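Local coordinates for putative methyl-accepting chemotaxis signal transduction protein (Campylobacter jejuni subsp. jejuni serotype O:2, PDB 4XMR) that binds isoleucine in a tandem PAS sensory domain and probably signals across the membrane to direct chemotaxis, at residues B[166-180]-B[187-201]. Sequence-based numbering, arbitrary orientation. Where two conformers were deposited one is given.
Sequences LQNLVAKTPGNTFLF and FAATNKELLNPSIDH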
loop_
_atom_site.group_PDB
_atom_site.type_symbol
_atom_site.label_atom_id
_atom_site.label_comp_id
_atom_site.label_asym_id
_atom_site.label_seq_id
_atom_site.Cartn_x
_atom_site.Cartn_y
_atom_site.Cartn_z
ATOM N N LEU B 166 -1.029 5.251 8.985
ATOM C CA LEU B 166 -0.759 6.260 7.976
ATOM C C LEU B 166 0.483 7.073 8.361
ATOM O O LEU B 166 1.301 7.413 7.506
ATOM C CB LEU B 166 -1.991 7.135 7.754
ATOM C CG LEU B 166 -1.763 8.268 6.759
ATOM C CD1 LEU B 166 -1.248 7.731 5.417
ATOM C CD2 LEU B 166 -3.071 9.013 6.585
ATOM N N GLN B 167 0.644 7.388 9.647
ATOM C CA GLN B 167 1.861 8.082 10.085
ATOM C C GLN B 167 3.090 7.279 9.717
ATOM O O GLN B 167 4.067 7.818 9.193
ATOM C CB GLN B 167 1.863 8.355 11.596
ATOM C CG GLN B 167 3.270 8.392 12.258
ATOM C CD GLN B 167 4.158 9.560 11.811
ATOM O OE1 GLN B 167 3.680 10.637 11.496
ATOM N NE2 GLN B 167 5.461 9.338 11.800
ATOM N N ASN B 168 3.044 5.980 9.982
ATOM C CA ASN B 168 4.195 5.146 9.682
ATOM C C ASN B 168 4.537 5.122 8.192
ATOM O O ASN B 168 5.710 5.150 7.814
ATOM C CB ASN B 168 3.993 3.728 10.221
ATOM C CG ASN B 168 4.060 3.667 11.734
ATOM O OD1 ASN B 168 4.569 4.577 12.379
ATOM N ND2 ASN B 168 3.548 2.587 12.304
ATOM N N LEU B 169 3.518 5.095 7.346
ATOM C CA LEU B 169 3.729 5.164 5.904
ATOM C C LEU B 169 4.374 6.488 5.495
ATOM O O LEU B 169 5.320 6.517 4.707
ATOM C CB LEU B 169 2.405 5.007 5.177
ATOM C CG LEU B 169 1.882 3.577 5.172
ATOM C CD1 LEU B 169 0.421 3.527 4.750
ATOM C CD2 LEU B 169 2.721 2.735 4.221
ATOM N N VAL B 170 3.862 7.592 6.024
ATOM C CA VAL B 170 4.417 8.897 5.692
ATOM C C VAL B 170 5.875 9.003 6.143
ATOM O O VAL B 170 6.730 9.517 5.411
ATOM C CB VAL B 170 3.584 10.024 6.310
ATOM C CG1 VAL B 170 4.293 11.384 6.149
ATOM C CG2 VAL B 170 2.225 10.055 5.661
ATOM N N ALA B 171 6.167 8.502 7.339
ATOM C CA ALA B 171 7.518 8.595 7.883
ATOM C C ALA B 171 8.576 7.906 7.019
ATOM O O ALA B 171 9.754 8.271 7.058
ATOM C CB ALA B 171 7.553 8.054 9.305
ATOM N N LYS B 172 8.161 6.926 6.228
ATOM C CA LYS B 172 9.102 6.187 5.391
ATOM C C LYS B 172 9.365 6.861 4.053
ATOM O O LYS B 172 10.271 6.474 3.327
ATOM C CB LYS B 172 8.595 4.758 5.151
ATOM C CG LYS B 172 8.638 3.851 6.374
ATOM C CD LYS B 172 8.145 2.450 6.018
ATOM C CE LYS B 172 8.288 1.484 7.184
ATOM N NZ LYS B 172 9.716 1.257 7.544
ATOM N N THR B 173 8.564 7.864 3.721
ATOM C CA THR B 173 8.726 8.516 2.429
ATOM C C THR B 173 9.961 9.414 2.406
ATOM O O THR B 173 10.334 9.990 3.427
ATOM C CB THR B 173 7.507 9.394 2.068
ATOM O OG1 THR B 173 7.388 10.478 3.003
ATOM C CG2 THR B 173 6.217 8.566 2.031
ATOM N N PRO B 174 10.589 9.553 1.234
ATOM C CA PRO B 174 11.681 10.531 1.113
ATOM C C PRO B 174 11.202 11.968 1.309
ATOM O O PRO B 174 10.006 12.267 1.240
ATOM C CB PRO B 174 12.157 10.347 -0.327
ATOM C CG PRO B 174 10.952 9.762 -1.043
ATOM C CD PRO B 174 10.291 8.876 -0.039
ATOM N N GLY B 175 12.150 12.862 1.551
ATOM C CA GLY B 175 11.831 14.266 1.701
ATOM C C GLY B 175 11.300 14.615 3.076
ATOM O O GLY B 175 10.750 13.766 3.800
ATOM N N ASN B 176 11.450 15.890 3.427
ATOM C CA ASN B 176 10.929 16.396 4.680
ATOM C C ASN B 176 9.454 16.727 4.509
ATOM O O ASN B 176 9.061 17.910 4.430
ATOM C CB ASN B 176 11.710 17.622 5.122
ATOM C CG ASN B 176 11.280 18.114 6.476
ATOM O OD1 ASN B 176 11.088 17.321 7.406
ATOM N ND2 ASN B 176 11.121 19.426 6.604
ATOM N N THR B 177 8.645 15.671 4.417
ATOM C CA THR B 177 7.223 15.820 4.165
ATOM C C THR B 177 6.421 15.565 5.430
ATOM O O THR B 177 6.847 14.832 6.325
ATOM C CB THR B 177 6.742 14.889 3.049
ATOM O OG1 THR B 177 7.021 13.537 3.428
ATOM C CG2 THR B 177 7.450 15.193 1.728
ATOM N N PHE B 178 5.255 16.194 5.502
ATOM C CA PHE B 178 4.397 16.082 6.672
ATOM C C PHE B 178 2.952 16.393 6.309
ATOM O O PHE B 178 2.681 16.918 5.236
ATOM C CB PHE B 178 4.920 16.925 7.855
ATOM C CG PHE B 178 5.262 18.360 7.511
ATOM C CD1 PHE B 178 6.498 18.674 6.956
ATOM C CD2 PHE B 178 4.386 19.398 7.805
ATOM C CE1 PHE B 178 6.836 19.991 6.655
ATOM C CE2 PHE B 178 4.725 20.723 7.512
ATOM C CZ PHE B 178 5.950 21.007 6.939
ATOM N N LEU B 179 2.035 16.012 7.193
ATOM C CA LEU B 179 0.605 16.178 6.976
ATOM C C LEU B 179 -0.034 16.935 8.120
ATOM O O LEU B 179 0.262 16.662 9.281
ATOM C CB LEU B 179 -0.099 14.819 6.908
ATOM C CG LEU B 179 0.245 13.811 5.832
ATOM C CD1 LEU B 179 -0.677 12.598 6.004
ATOM C CD2 LEU B 179 0.099 14.419 4.447
ATOM N N PHE B 180 -0.945 17.847 7.781
ATOM C CA PHE B 180 -1.846 18.451 8.754
ATOM C C PHE B 180 -3.234 17.871 8.576
ATOM O O PHE B 180 -3.638 17.541 7.462
ATOM C CB PHE B 180 -1.941 19.964 8.549
ATOM C CG PHE B 180 -0.664 20.696 8.807
ATOM C CD1 PHE B 180 -0.337 21.096 10.091
ATOM C CD2 PHE B 180 0.195 21.000 7.761
ATOM C CE1 PHE B 180 0.835 21.774 10.338
ATOM C CE2 PHE B 180 1.368 21.681 8.001
ATOM C CZ PHE B 180 1.686 22.073 9.289
ATOM N N PHE B 187 -0.263 16.077 11.960
ATOM C CA PHE B 187 -0.862 14.746 11.988
ATOM C C PHE B 187 0.169 13.647 11.735
ATOM O O PHE B 187 0.168 12.621 12.413
ATOM C CB PHE B 187 -2.008 14.679 10.969
ATOM C CG PHE B 187 -2.587 13.303 10.783
ATOM C CD1 PHE B 187 -3.618 12.856 11.590
ATOM C CD2 PHE B 187 -2.124 12.473 9.773
ATOM C CE1 PHE B 187 -4.160 11.594 11.410
ATOM C CE2 PHE B 187 -2.653 11.214 9.586
ATOM C CZ PHE B 187 -3.673 10.773 10.408
ATOM N N ALA B 188 1.041 13.860 10.754
ATOM C CA ALA B 188 2.079 12.888 10.409
ATOM C C ALA B 188 3.324 13.624 9.924
ATOM O O ALA B 188 3.215 14.732 9.404
ATOM C CB ALA B 188 1.593 11.928 9.325
ATOM N N ALA B 189 4.505 13.032 10.105
ATOM C CA ALA B 189 5.745 13.673 9.660
ATOM C C ALA B 189 6.877 12.672 9.448
ATOM O O ALA B 189 6.990 11.690 10.181
ATOM C CB ALA B 189 6.169 14.749 10.661
ATOM N N THR B 190 7.713 12.927 8.448
ATOM C CA THR B 190 8.919 12.140 8.212
ATOM C C THR B 190 9.903 12.329 9.357
ATOM O O THR B 190 10.493 11.368 9.870
ATOM C CB THR B 190 9.579 12.568 6.913
ATOM O OG1 THR B 190 8.650 12.361 5.844
ATOM C CG2 THR B 190 10.841 11.763 6.654
ATOM N N ASN B 191 10.084 13.580 9.747
ATOM C CA ASN B 191 10.862 13.904 10.929
ATOM C C ASN B 191 9.896 13.909 12.103
ATOM O O ASN B 191 9.129 14.851 12.274
ATOM C CB ASN B 191 11.525 15.270 10.745
ATOM C CG ASN B 191 12.253 15.755 11.988
ATOM O OD1 ASN B 191 12.374 15.038 12.985
ATOM N ND2 ASN B 191 12.757 16.985 11.927
ATOM N N LYS B 192 9.919 12.841 12.898
ATOM C CA LYS B 192 8.934 12.675 13.963
ATOM C C LYS B 192 9.013 13.754 15.039
ATOM O O LYS B 192 8.104 13.882 15.854
ATOM C CB LYS B 192 8.969 11.256 14.552
ATOM C CG LYS B 192 8.374 10.217 13.599
ATOM C CD LYS B 192 8.321 8.804 14.181
ATOM C CE LYS B 192 7.889 7.800 13.110
ATOM N NZ LYS B 192 7.783 6.394 13.600
ATOM N N GLU B 193 10.085 14.545 15.029
ATOM C CA GLU B 193 10.173 15.703 15.914
ATOM C C GLU B 193 9.118 16.770 15.604
ATOM O O GLU B 193 8.703 17.520 16.493
ATOM C CB GLU B 193 11.573 16.321 15.875
ATOM C CG GLU B 193 12.645 15.486 16.558
ATOM C CD GLU B 193 13.821 16.322 17.045
ATOM O OE1 GLU B 193 14.040 17.429 16.508
ATOM O OE2 GLU B 193 14.524 15.876 17.977
ATOM N N LEU B 194 8.689 16.846 14.348
ATOM C CA LEU B 194 7.662 17.809 13.949
ATOM C C LEU B 194 6.321 17.533 14.619
ATOM O O LEU B 194 5.435 18.384 14.603
ATOM C CB LEU B 194 7.481 17.818 12.427
ATOM C CG LEU B 194 8.650 18.366 11.613
ATOM C CD1 LEU B 194 8.229 18.519 10.155
ATOM C CD2 LEU B 194 9.165 19.692 12.176
ATOM N N LEU B 195 6.175 16.349 15.209
ATOM C CA LEU B 195 4.919 15.977 15.850
ATOM C C LEU B 195 4.778 16.566 17.246
ATOM O O LEU B 195 3.680 16.627 17.801
ATOM C CB LEU B 195 4.785 14.458 15.921
ATOM C CG LEU B 195 4.691 13.753 14.564
ATOM C CD1 LEU B 195 4.608 12.249 14.758
ATOM C CD2 LEU B 195 3.501 14.256 13.763
ATOM N N ASN B 196 5.897 16.987 17.818
ATOM C CA ASN B 196 5.877 17.541 19.159
ATOM C C ASN B 196 5.082 18.844 19.192
ATOM O O ASN B 196 5.273 19.712 18.346
ATOM C CB ASN B 196 7.300 17.764 19.670
ATOM C CG ASN B 196 7.353 17.931 21.172
ATOM O OD1 ASN B 196 6.976 18.976 21.707
ATOM N ND2 ASN B 196 7.827 16.899 21.866
ATOM N N PRO B 197 4.180 18.978 20.172
ATOM C CA PRO B 197 3.290 20.138 20.297
ATOM C C PRO B 197 4.023 21.475 20.383
ATOM O O PRO B 197 3.431 22.507 20.073
ATOM C CB PRO B 197 2.558 19.868 21.612
ATOM C CG PRO B 197 2.613 18.400 21.782
ATOM C CD PRO B 197 3.927 17.972 21.216
ATOM N N SER B 198 5.287 21.457 20.795
ATOM C CA SER B 198 6.051 22.694 20.954
ATOM C C SER B 198 6.535 23.300 19.628
ATOM O O SER B 198 7.021 24.432 19.602
ATOM C CB SER B 198 7.235 22.474 21.896
ATOM O OG SER B 198 6.789 22.033 23.174
ATOM N N ILE B 199 6.396 22.555 18.536
ATOM C CA ILE B 199 6.780 23.043 17.217
ATOM C C ILE B 199 5.724 24.006 16.690
ATOM O O ILE B 199 4.531 23.690 16.680
ATOM C CB ILE B 199 6.946 21.884 16.202
ATOM C CG1 ILE B 199 7.971 20.867 16.702
ATOM C CG2 ILE B 199 7.342 22.422 14.828
ATOM C CD1 ILE B 199 9.374 21.419 16.814
ATOM N N ASP B 200 6.171 25.181 16.250
ATOM C CA ASP B 200 5.274 26.205 15.722
ATOM C C ASP B 200 5.053 26.038 14.222
ATOM O O ASP B 200 5.944 26.320 13.417
ATOM C CB ASP B 200 5.835 27.594 16.025
ATOM C CG ASP B 200 4.919 28.710 15.575
ATOM O OD1 ASP B 200 3.738 28.443 15.271
ATOM O OD2 ASP B 200 5.380 29.874 15.544
ATOM N N HIS B 201 3.856 25.593 13.850
ATOM C CA HIS B 201 3.530 25.388 12.445
ATOM C C HIS B 201 2.816 26.563 11.785
ATOM O O HIS B 201 2.488 26.500 10.607
ATOM C CB HIS B 201 2.712 24.112 12.278
ATOM C CG HIS B 201 3.474 22.869 12.611
ATOM N ND1 HIS B 201 4.479 22.381 11.804
ATOM C CD2 HIS B 201 3.382 22.021 13.660
ATOM C CE1 HIS B 201 4.973 21.279 12.342
ATOM N NE2 HIS B 201 4.328 21.040 13.469
HETATM O O HOH W 1 11.168 8.926 9.668
HETATM O O HOH W 2 9.024 15.718 8.103
HETATM O O HOH W 3 12.659 18.428 9.392
#
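Q167 and A189 illustrate how a helix can close the outer edge of a β-sheet with one side chain. In the conformer given, the amide of Q167 lies along the outer side of strand 186-189: its OE1 accepts from A189 N at 2.9 Å, in the carbonyl plane on a lone pair, while its NE2 gives a longer bond to A189 O. Two bonds thus orient the amide, and the extended chain of K192 lies across it, K192 CE 3.2 Å from Q167 NE2. Beside this clasp the A188 methyl is the bump, seated in a hollow lined by Q167, V170 and L179, with V170 CB 4.1 Å from A188 CB. Further along, L166 CD2 butts against the edge of the F187 ring.

On the strand's other side, F187 and A188 both face L179 in a classic β bulge, L179 O accepting from both backbone nitrogens. T190 ends the ladder by gripping T177 O twice, through N and through OG1, which lies beside its backbone N (chi1 -60°). Over the opposite face of the sheet, the 3-10 segment 192-195 drops L194 CD1 onto the F178 ring, 4.1 Å from its centroid, and F180 and H201 form an offset edge-to-face pair, planes at 85°. The hairpin, with helix and loop packed against it, edges the five-stranded antiparallel sheet of order 2-1-5-4-3, characteristic of a PAS-like sensor module, here the one without isoleucine.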